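Local coordinates for Hep_Hag family (Burkholderia pseudomallei, PDB 3S6L), which probably mediates attachment of the bacterium to host cells, as a YadA-like head domain of the trimeric autotransporter adhesin BoaA, at residues A[91-96]-A[105-110]; A[118-123]-A[132-137]. All blocks are in the same frame, centred on the assembly; numbering follows the deposited sequence.

Overall arrangement
Contacts 1 and 2 illustrate how a left-handed beta-roll repeats one coil-to-coil contact along its length. Contact 1 (91-96 with 105-110) precedes contact 2 (118-123 with 132-137) along the chain, and their centres lie about 10 Å apart. They adjoin in one sheet, where strand 108-110 is next to strand 122-124: Asn120 N lies 2.8 Å from Thr105 O, and Leu110 N 2.8 Å from Ala123 O, both probable hydrogen bonds. Each pairs a loop followed by a strand with its successor. A zinc ion sits at the loop end of contact 1, on Asp106; the same ion is about 8 Å from the Asn120 side chain of contact 2. Both contacts touch the second subunit.

Contact 1. Residues A[91-96]-A[105-110]; sequences DGASAF and TDSTAL. With ZN (zinc ion), chain T.
Leu110 lies beside Phe96 on one face of two parallel strands, and its side chain can be followed outward. CB leaves on the face that also carries Ser94, Thr108 and Phe96; CG stands anti to the carbonyl carbon (chi1 -58°), and of its two methyls CD2 reaches across to Phe96 CB at 3.8 Å. Phe96 touches with its CB, because its CG is anti to the backbone N (chi1 -179°) and the ring leads away from strand 108-110. On the other face Ala95 and Ala109 stand level, as small side chains.

The backbones are joined by a regular ladder: Ser94 N gives to Ser107 O, Ala109 N to Ser94 O, and Phe96 N to Ala109 O, this last bond measuring 2.7 Å. At the loop end Asp106 N binds Asp91 O at 2.7 Å. Asp106 OD1 binds a zinc ion at 2.4 Å, and a water is a further ligand of the metal. Another water bridges the two segments where the strands begin, giving to Gly92 O and Ser107 O and accepting from Ser94 OG. Gly92 takes positive phi where the chain passes close to Asp106.

Within the left-handed roll, strand 101-102 packs its Ala102 against Ala95 and Ala109, while the opposite face meets the other two subunits: Leu110 packs on Leu110 of each, near the trimer axis.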
# COMPACT_ATOMS: atom_id res chain seq x y z
N ASP A 91 1.98 -16.16 -5.21
CA ASP A 91 0.61 -16.09 -5.72
C ASP A 91 -0.26 -15.36 -4.68
O ASP A 91 -0.25 -15.68 -3.48
CB ASP A 91 0.06 -17.50 -6.05
CG ASP A 91 0.81 -18.18 -7.23
OD1 ASP A 91 1.54 -17.49 -8.00
OD2 ASP A 91 0.65 -19.42 -7.40
N GLY A 92 -0.96 -14.32 -5.12
CA GLY A 92 -1.79 -13.54 -4.21
C GLY A 92 -1.00 -12.64 -3.26
O GLY A 92 -1.53 -12.22 -2.21
N ALA A 93 0.25 -12.35 -3.61
CA ALA A 93 1.17 -11.61 -2.74
C ALA A 93 1.21 -10.12 -3.07
O ALA A 93 1.18 -9.75 -4.26
CB ALA A 93 2.56 -12.19 -2.80
N SER A 94 1.29 -9.28 -2.02
CA SER A 94 1.30 -7.83 -2.16
C SER A 94 2.38 -7.21 -1.30
O SER A 94 2.38 -7.39 -0.06
CB SER A 94 -0.06 -7.24 -1.76
OG SER A 94 -1.13 -7.90 -2.41
N ALA A 95 3.29 -6.47 -1.94
CA ALA A 95 4.42 -5.83 -1.25
C ALA A 95 4.40 -4.34 -1.52
O ALA A 95 4.34 -3.90 -2.66
CB ALA A 95 5.72 -6.43 -1.69
N PHE A 96 4.46 -3.57 -0.44
CA PHE A 96 4.47 -2.12 -0.46
C PHE A 96 5.65 -1.59 0.34
O PHE A 96 5.79 -1.87 1.55
CB PHE A 96 3.17 -1.55 0.12
CG PHE A 96 3.13 -0.03 0.10
CD1 PHE A 96 2.99 0.67 -1.13
CD2 PHE A 96 3.28 0.72 1.27
CE1 PHE A 96 2.99 2.09 -1.17
CE2 PHE A 96 3.28 2.12 1.24
CZ PHE A 96 3.12 2.81 0.01
N THR A 105 2.73 -17.47 -0.46
CA THR A 105 1.38 -17.47 -1.06
C THR A 105 0.45 -16.62 -0.18
O THR A 105 0.40 -16.81 1.04
CB THR A 105 0.85 -18.93 -1.16
OG1 THR A 105 1.73 -19.67 -2.02
CG2 THR A 105 -0.59 -18.99 -1.68
N ASP A 106 -0.26 -15.66 -0.79
CA ASP A 106 -1.28 -14.89 -0.06
C ASP A 106 -0.68 -14.07 1.06
O ASP A 106 -1.34 -13.82 2.09
CB ASP A 106 -2.36 -15.84 0.50
CG ASP A 106 -3.31 -16.33 -0.56
OD1 ASP A 106 -3.44 -15.68 -1.61
OD2 ASP A 106 -3.96 -17.37 -0.33
N SER A 107 0.56 -13.63 0.87
CA SER A 107 1.23 -12.82 1.88
C SER A 107 1.16 -11.32 1.53
O SER A 107 0.87 -10.95 0.41
CB SER A 107 2.69 -13.28 2.03
OG SER A 107 3.44 -12.94 0.87
N THR A 108 1.44 -10.47 2.51
CA THR A 108 1.27 -9.05 2.35
C THR A 108 2.35 -8.40 3.17
O THR A 108 2.43 -8.62 4.40
CB THR A 108 -0.15 -8.60 2.85
OG1 THR A 108 -1.15 -9.37 2.18
CG2 THR A 108 -0.40 -7.12 2.58
N ALA A 109 3.23 -7.66 2.49
CA ALA A 109 4.37 -7.00 3.12
C ALA A 109 4.21 -5.51 2.98
O ALA A 109 4.26 -4.99 1.86
CB ALA A 109 5.70 -7.46 2.49
N LEU A 110 4.05 -4.82 4.12
CA LEU A 110 3.76 -3.38 4.15
C LEU A 110 4.80 -2.59 4.93
O LEU A 110 4.77 -2.54 6.17
CB LEU A 110 2.35 -3.18 4.75
CG LEU A 110 1.22 -3.91 4.00
CD1 LEU A 110 -0.03 -3.90 4.81
CD2 LEU A 110 0.95 -3.30 2.65
ZN ZN T . -3.90 -17.13 -3.46
O HOH W 1 3.01 -18.72 -4.27
O HOH W 2 -1.73 -10.05 -0.65
O HOH W 3 -3.40 -18.96 -4.44

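Contact 2. Residues A[118-123]-A[132-137]; sequences APNSAA and APNSVS
Asn120 ND2 meets Asn134 OD1 at 2.6 Å, a side-chain hydrogen bond between corresponding residues of successive coils. The hydrogen bond is fairly straight (N-H...O 159°), and the donor arrives in the carbonyl plane on a lone pair of OD1, although the two amide planes are turned 73° apart. The torsions differ: Asn120 CG is anti to its backbone N (chi1 -153°), whereas Asn134 CG is anti to its carbonyl carbon. Beside them the rings of Pro119 and Pro133 stand alongside each other, with Pro119 CG 4.1 Å from Pro133 CB. Ala118 CB presses on the carbonyl of Ala132, and farther along Ala122 CB touches both methyls of Val136, CG1 at 4.0 Å.

What positions these groups is the backbone. Asn134 N gives a long bond to Pro119 O, Ala122 N one to Ser135 O, and Ser137 N one to Ala122 O. The type II beta turn 118-121 is tied by Ser121 OG, which reaches back to Ala118 O at 2.7 Å; Ser135 OG makes the equivalent bond to Ala132 O.

On the roll's inner side, strand 129-130 sets Ala130 against Ser121, Ala123 and Ser137. Strand 135-137 is the last of the sheet within this chain, yet a strand of the second subunit extends the sheet by pairing in parallel with residues 135-137, and Arg145 NE of that subunit also binds Asn120 O.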
# COMPACT_ATOMS: atom_id res chain seq x y z
N ALA A 118 6.00 -16.39 5.06
CA ALA A 118 5.20 -17.59 5.32
C ALA A 118 3.86 -17.47 4.57
O ALA A 118 3.42 -16.36 4.33
CB ALA A 118 4.96 -17.76 6.82
N PRO A 119 3.23 -18.61 4.19
CA PRO A 119 1.92 -18.53 3.50
C PRO A 119 0.90 -17.83 4.38
O PRO A 119 0.89 -18.06 5.59
CB PRO A 119 1.51 -20.00 3.35
CG PRO A 119 2.42 -20.77 4.35
CD PRO A 119 3.71 -20.00 4.31
N ASN A 120 0.08 -16.96 3.78
CA ASN A 120 -1.04 -16.35 4.47
C ASN A 120 -0.64 -15.44 5.64
O ASN A 120 -1.42 -15.23 6.58
CB ASN A 120 -2.03 -17.45 4.95
CG ASN A 120 -3.46 -16.94 5.06
OD1 ASN A 120 -3.95 -16.20 4.17
ND2 ASN A 120 -4.15 -17.33 6.15
N SER A 121 0.58 -14.89 5.55
CA SER A 121 1.10 -14.03 6.59
C SER A 121 1.14 -12.60 6.15
O SER A 121 0.97 -12.32 4.96
CB SER A 121 2.51 -14.45 6.99
OG SER A 121 3.42 -14.24 5.93
N ALA A 122 1.34 -11.71 7.12
CA ALA A 122 1.55 -10.30 6.85
C ALA A 122 2.65 -9.72 7.71
O ALA A 122 2.79 -10.04 8.89
CB ALA A 122 0.23 -9.49 7.04
N ALA A 123 3.41 -8.81 7.10
CA ALA A 123 4.47 -8.10 7.80
C ALA A 123 4.13 -6.64 7.72
O ALA A 123 4.00 -6.10 6.60
CB ALA A 123 5.82 -8.39 7.14
N ALA A 132 5.88 -17.02 10.28
CA ALA A 132 4.95 -18.01 10.79
C ALA A 132 3.71 -17.92 9.93
O ALA A 132 3.25 -16.82 9.65
CB ALA A 132 4.59 -17.73 12.30
N PRO A 133 3.18 -19.06 9.48
CA PRO A 133 1.95 -19.07 8.66
C PRO A 133 0.76 -18.48 9.41
O PRO A 133 0.68 -18.63 10.64
CB PRO A 133 1.71 -20.56 8.41
CG PRO A 133 2.51 -21.28 9.52
CD PRO A 133 3.71 -20.41 9.76
N ASN A 134 -0.16 -17.82 8.68
CA ASN A 134 -1.44 -17.35 9.24
C ASN A 134 -1.23 -16.41 10.42
O ASN A 134 -1.93 -16.47 11.40
CB ASN A 134 -2.34 -18.51 9.68
CG ASN A 134 -2.50 -19.57 8.58
OD1 ASN A 134 -2.94 -19.27 7.47
ND2 ASN A 134 -2.15 -20.83 8.91
N SER A 135 -0.25 -15.55 10.30
CA SER A 135 0.06 -14.64 11.36
C SER A 135 0.37 -13.25 10.78
O SER A 135 0.67 -13.10 9.59
CB SER A 135 1.27 -15.18 12.13
OG SER A 135 2.44 -14.93 11.39
N VAL A 136 0.30 -12.24 11.63
CA VAL A 136 0.60 -10.87 11.22
C VAL A 136 1.68 -10.36 12.14
O VAL A 136 1.44 -10.27 13.34
CB VAL A 136 -0.64 -9.97 11.32
CG1 VAL A 136 -0.30 -8.55 10.93
CG2 VAL A 136 -1.75 -10.51 10.44
N SER A 137 2.86 -10.05 11.60
CA SER A 137 3.97 -9.57 12.40
C SER A 137 4.14 -8.05 12.37
O SER A 137 4.11 -7.41 11.30
CB SER A 137 5.27 -10.22 11.94
OG SER A 137 6.38 -9.59 12.57